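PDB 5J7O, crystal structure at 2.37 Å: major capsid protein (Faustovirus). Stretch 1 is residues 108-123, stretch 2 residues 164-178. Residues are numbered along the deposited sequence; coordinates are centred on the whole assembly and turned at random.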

# COMPACT_ATOMS: atom_id res chain seq x y z
N GLN B 108 3.59 26.54 12.18
CA GLN B 108 4.17 27.09 10.97
C GLN B 108 5.64 27.39 11.22
O GLN B 108 5.97 28.21 12.07
CB GLN B 108 3.43 28.35 10.53
CG GLN B 108 3.60 28.70 9.06
CD GLN B 108 2.72 29.87 8.64
OE1 GLN B 108 2.81 30.95 9.21
NE2 GLN B 108 1.86 29.64 7.66
N LEU B 109 6.52 26.71 10.48
CA LEU B 109 7.96 26.85 10.63
C LEU B 109 8.54 27.49 9.37
O LEU B 109 8.25 27.04 8.26
CB LEU B 109 8.61 25.49 10.90
CG LEU B 109 7.99 24.73 12.08
CD1 LEU B 109 8.58 23.34 12.21
CD2 LEU B 109 8.16 25.52 13.37
N ALA B 110 9.35 28.53 9.56
CA ALA B 110 9.84 29.32 8.44
C ALA B 110 10.72 28.48 7.51
O ALA B 110 11.41 27.55 7.94
CB ALA B 110 10.63 30.53 8.95
N ALA B 111 10.67 28.81 6.22
CA ALA B 111 11.59 28.23 5.26
C ALA B 111 13.02 28.49 5.71
O ALA B 111 13.34 29.56 6.22
CB ALA B 111 11.35 28.80 3.87
N THR B 112 13.88 27.49 5.54
CA THR B 112 15.18 27.52 6.19
C THR B 112 16.22 26.82 5.33
O THR B 112 15.89 25.97 4.49
CB THR B 112 15.10 26.88 7.58
OG1 THR B 112 16.31 27.13 8.31
CG2 THR B 112 14.87 25.39 7.47
N SER B 113 17.48 27.20 5.54
CA SER B 113 18.59 26.62 4.81
C SER B 113 19.82 26.64 5.70
O SER B 113 19.86 27.31 6.74
CB SER B 113 18.86 27.38 3.50
OG SER B 113 19.34 28.69 3.76
N ALA B 114 20.84 25.88 5.29
CA ALA B 114 22.07 25.80 6.06
C ALA B 114 22.98 26.99 5.75
O ALA B 114 22.82 27.69 4.74
CB ALA B 114 22.81 24.50 5.76
N SER B 115 23.93 27.23 6.64
CA SER B 115 24.88 28.31 6.45
C SER B 115 26.00 27.89 5.50
O SER B 115 26.21 26.70 5.24
CB SER B 115 25.47 28.77 7.79
OG SER B 115 26.29 27.76 8.36
N ALA B 116 26.72 28.88 4.98
CA ALA B 116 27.78 28.61 4.02
C ALA B 116 28.98 27.98 4.71
O ALA B 116 29.38 28.39 5.81
CB ALA B 116 28.19 29.90 3.31
N GLY B 117 29.56 26.97 4.06
CA GLY B 117 30.71 26.27 4.57
C GLY B 117 31.78 26.11 3.50
O GLY B 117 31.88 26.92 2.57
N THR B 118 32.58 25.06 3.65
CA THR B 118 33.68 24.81 2.73
C THR B 118 33.73 23.33 2.38
O THR B 118 33.14 22.48 3.05
CB THR B 118 35.04 25.23 3.31
OG1 THR B 118 35.15 24.76 4.66
CG2 THR B 118 35.18 26.75 3.29
N VAL B 119 34.44 23.03 1.29
CA VAL B 119 34.71 21.64 0.94
C VAL B 119 35.79 21.09 1.87
O VAL B 119 36.87 21.70 1.99
CB VAL B 119 35.15 21.53 -0.52
CG1 VAL B 119 35.46 20.09 -0.90
CG2 VAL B 119 34.08 22.11 -1.45
N PRO B 120 35.55 19.97 2.56
CA PRO B 120 36.53 19.48 3.54
C PRO B 120 37.82 18.98 2.90
O PRO B 120 37.94 18.93 1.67
CB PRO B 120 35.78 18.35 4.25
CG PRO B 120 34.80 17.87 3.23
CD PRO B 120 34.37 19.10 2.47
N ALA B 121 38.79 18.61 3.73
CA ALA B 121 40.05 18.09 3.22
C ALA B 121 39.85 16.71 2.61
O ALA B 121 38.99 15.93 3.03
CB ALA B 121 41.09 18.02 4.34
N LEU B 122 40.67 16.41 1.61
CA LEU B 122 40.60 15.12 0.93
C LEU B 122 40.99 13.99 1.88
O LEU B 122 41.69 14.22 2.87
CB LEU B 122 41.51 15.13 -0.30
CG LEU B 122 41.04 16.01 -1.46
CD1 LEU B 122 42.22 16.46 -2.29
CD2 LEU B 122 40.03 15.27 -2.32
N PRO B 123 40.55 12.77 1.60
CA PRO B 123 40.93 11.64 2.45
C PRO B 123 42.42 11.34 2.34
O PRO B 123 43.12 11.80 1.43
CB PRO B 123 40.09 10.48 1.90
CG PRO B 123 38.98 11.12 1.14
CD PRO B 123 39.57 12.38 0.57
N THR B 164 34.63 18.81 -10.72
CA THR B 164 35.49 18.69 -9.54
C THR B 164 35.41 19.95 -8.68
O THR B 164 35.42 21.07 -9.19
CB THR B 164 36.94 18.44 -9.97
OG1 THR B 164 37.01 17.18 -10.67
CG2 THR B 164 37.87 18.39 -8.77
N GLN B 165 35.33 19.74 -7.37
CA GLN B 165 35.24 20.82 -6.39
C GLN B 165 36.57 20.94 -5.66
O GLN B 165 37.13 19.94 -5.21
CB GLN B 165 34.10 20.58 -5.40
CG GLN B 165 32.75 20.39 -6.06
CD GLN B 165 32.32 21.61 -6.85
OE1 GLN B 165 32.12 22.69 -6.29
NE2 GLN B 165 32.17 21.45 -8.16
N THR B 166 37.07 22.17 -5.53
CA THR B 166 38.35 22.42 -4.89
C THR B 166 38.20 22.35 -3.37
O THR B 166 37.20 22.81 -2.81
CB THR B 166 38.90 23.78 -5.30
OG1 THR B 166 38.89 23.89 -6.73
CG2 THR B 166 40.32 23.96 -4.81
N VAL B 167 39.20 21.76 -2.72
CA VAL B 167 39.24 21.75 -1.26
C VAL B 167 39.23 23.18 -0.74
O VAL B 167 39.88 24.07 -1.30
CB VAL B 167 40.48 20.98 -0.77
CG1 VAL B 167 40.77 21.29 0.70
CG2 VAL B 167 40.27 19.49 -0.96
N ALA B 168 38.46 23.40 0.33
CA ALA B 168 38.27 24.68 1.01
C ALA B 168 37.52 25.70 0.16
O ALA B 168 37.38 26.85 0.59
CB ALA B 168 39.60 25.31 1.47
N ALA B 169 37.05 25.33 -1.03
CA ALA B 169 36.14 26.19 -1.77
C ALA B 169 34.75 26.14 -1.13
O ALA B 169 34.49 25.35 -0.22
CB ALA B 169 36.08 25.78 -3.24
N ALA B 170 33.86 26.99 -1.63
CA ALA B 170 32.53 27.10 -1.04
C ALA B 170 31.75 25.81 -1.20
O ALA B 170 31.89 25.08 -2.18
CB ALA B 170 31.76 28.26 -1.68
N ALA B 171 30.90 25.52 -0.21
CA ALA B 171 30.04 24.35 -0.20
C ALA B 171 29.00 24.54 0.90
O ALA B 171 29.32 25.01 1.99
CB ALA B 171 30.83 23.06 0.03
N THR B 172 27.76 24.16 0.60
CA THR B 172 26.66 24.31 1.54
C THR B 172 25.94 22.98 1.71
O THR B 172 25.68 22.28 0.73
CB THR B 172 25.66 25.38 1.07
OG1 THR B 172 26.35 26.62 0.87
CG2 THR B 172 24.56 25.59 2.10
N ASN B 173 25.63 22.64 2.96
CA ASN B 173 24.86 21.45 3.25
C ASN B 173 23.38 21.67 2.96
O ASN B 173 22.90 22.81 2.89
CB ASN B 173 25.04 21.03 4.71
CG ASN B 173 26.43 20.49 5.00
OD1 ASN B 173 27.04 19.83 4.16
ND2 ASN B 173 26.93 20.76 6.20
N PHE B 174 22.66 20.57 2.78
CA PHE B 174 21.21 20.61 2.67
C PHE B 174 20.58 20.45 4.05
O PHE B 174 21.25 20.12 5.03
CB PHE B 174 20.70 19.53 1.71
CG PHE B 174 20.93 19.84 0.26
CD1 PHE B 174 21.60 20.99 -0.13
CD2 PHE B 174 20.47 18.98 -0.73
CE1 PHE B 174 21.80 21.28 -1.47
CE2 PHE B 174 20.67 19.26 -2.07
CZ PHE B 174 21.34 20.41 -2.44
N VAL B 175 19.28 20.70 4.12
CA VAL B 175 18.54 20.56 5.37
C VAL B 175 17.40 19.58 5.17
O VAL B 175 16.86 19.42 4.07
CB VAL B 175 18.01 21.92 5.88
CG1 VAL B 175 19.15 22.78 6.40
CG2 VAL B 175 17.25 22.65 4.78
N ARG B 176 17.05 18.90 6.26
CA ARG B 176 15.96 17.94 6.26
C ARG B 176 15.28 18.01 7.61
O ARG B 176 15.88 18.40 8.61
CB ARG B 176 16.46 16.52 6.01
CG ARG B 176 16.52 15.66 7.26
CD ARG B 176 17.42 14.46 7.06
NE ARG B 176 16.97 13.57 6.00
CZ ARG B 176 17.75 12.69 5.37
NH1 ARG B 176 19.03 12.60 5.68
NH2 ARG B 176 17.25 11.92 4.42
N TYR B 177 14.01 17.61 7.64
CA TYR B 177 13.29 17.43 8.89
C TYR B 177 13.37 15.97 9.33
O TYR B 177 13.49 15.05 8.51
CB TYR B 177 11.83 17.86 8.76
CG TYR B 177 11.62 19.35 8.89
CD1 TYR B 177 11.67 20.18 7.77
CD2 TYR B 177 11.41 19.93 10.13
CE1 TYR B 177 11.49 21.55 7.89
CE2 TYR B 177 11.23 21.30 10.26
CZ TYR B 177 11.27 22.10 9.14
OH TYR B 177 11.10 23.46 9.27
N CYS B 178 13.31 15.76 10.64
CA CYS B 178 13.19 14.41 11.16
C CYS B 178 11.87 13.80 10.71
O CYS B 178 10.93 14.51 10.32
CB CYS B 178 13.29 14.40 12.68
SG CYS B 178 11.86 15.11 13.52
O HOH W 1 11.50 25.11 6.93

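The apolar centre of the contact is Val119, which has more of its surface covered by the partner stretch than any other residue here. Its CA-to-CB bond points toward the second stretch, and with chi1 in the t rotamer Val119 CG2 packs against Ala171 CB at 3.7 Å and lies 4.2 Å from Gln165 CB. Val119 CB also approaches Thr166 O at 3.3 Å, so the branched side chain is set against both the turn and the methyl of Ala171. Further along, Leu122 leaves the backbone sideways, but its end comes nearer, bringing Leu122 CG to 3.6 Å from Val167 CG2.

A second apolar patch lies towards the start of the first stretch. Ala114 CB sits 4.1 Å from Val175 CG1 and 3.3 Å from Asn173 O, a close approach. Beyond it, Leu109 CD1 meets Tyr177 CE2 at 3.9 Å, obliquely to the buried ring.

Around Val119 the backbone supplies the polar ties. Val119 N donates to Ala169 O (2.8 Å), and Ala168 N donates to Val119 O (2.9 Å), so both polar backbone atoms of the most covered residue are paired. The latter donor lies within a type II turn from Thr166 to Ala169, closed by Ala169 N to Thr166 O at 3.1 Å; the positive phi of Ala168 suits its third position. Next along, Gly117 and Ala171 form an antiparallel hydrogen-bonded pair, with Gly117 N to Ala171 O at 2.9 Å and Ala171 N to Gly117 O at 3.3 Å. Gly117 has no side chain beside Ala171 O, to which an ideal CB would come within a tight 3.3 Å. Between these pairs, Thr118 CA makes a CA-H...O contact with Ala169 O at 3.1 Å.

At the far edge, a water donates to Ala110 O (2.6 Å) and accepts from Tyr177 OH (2.9 Å), bridging the stretches.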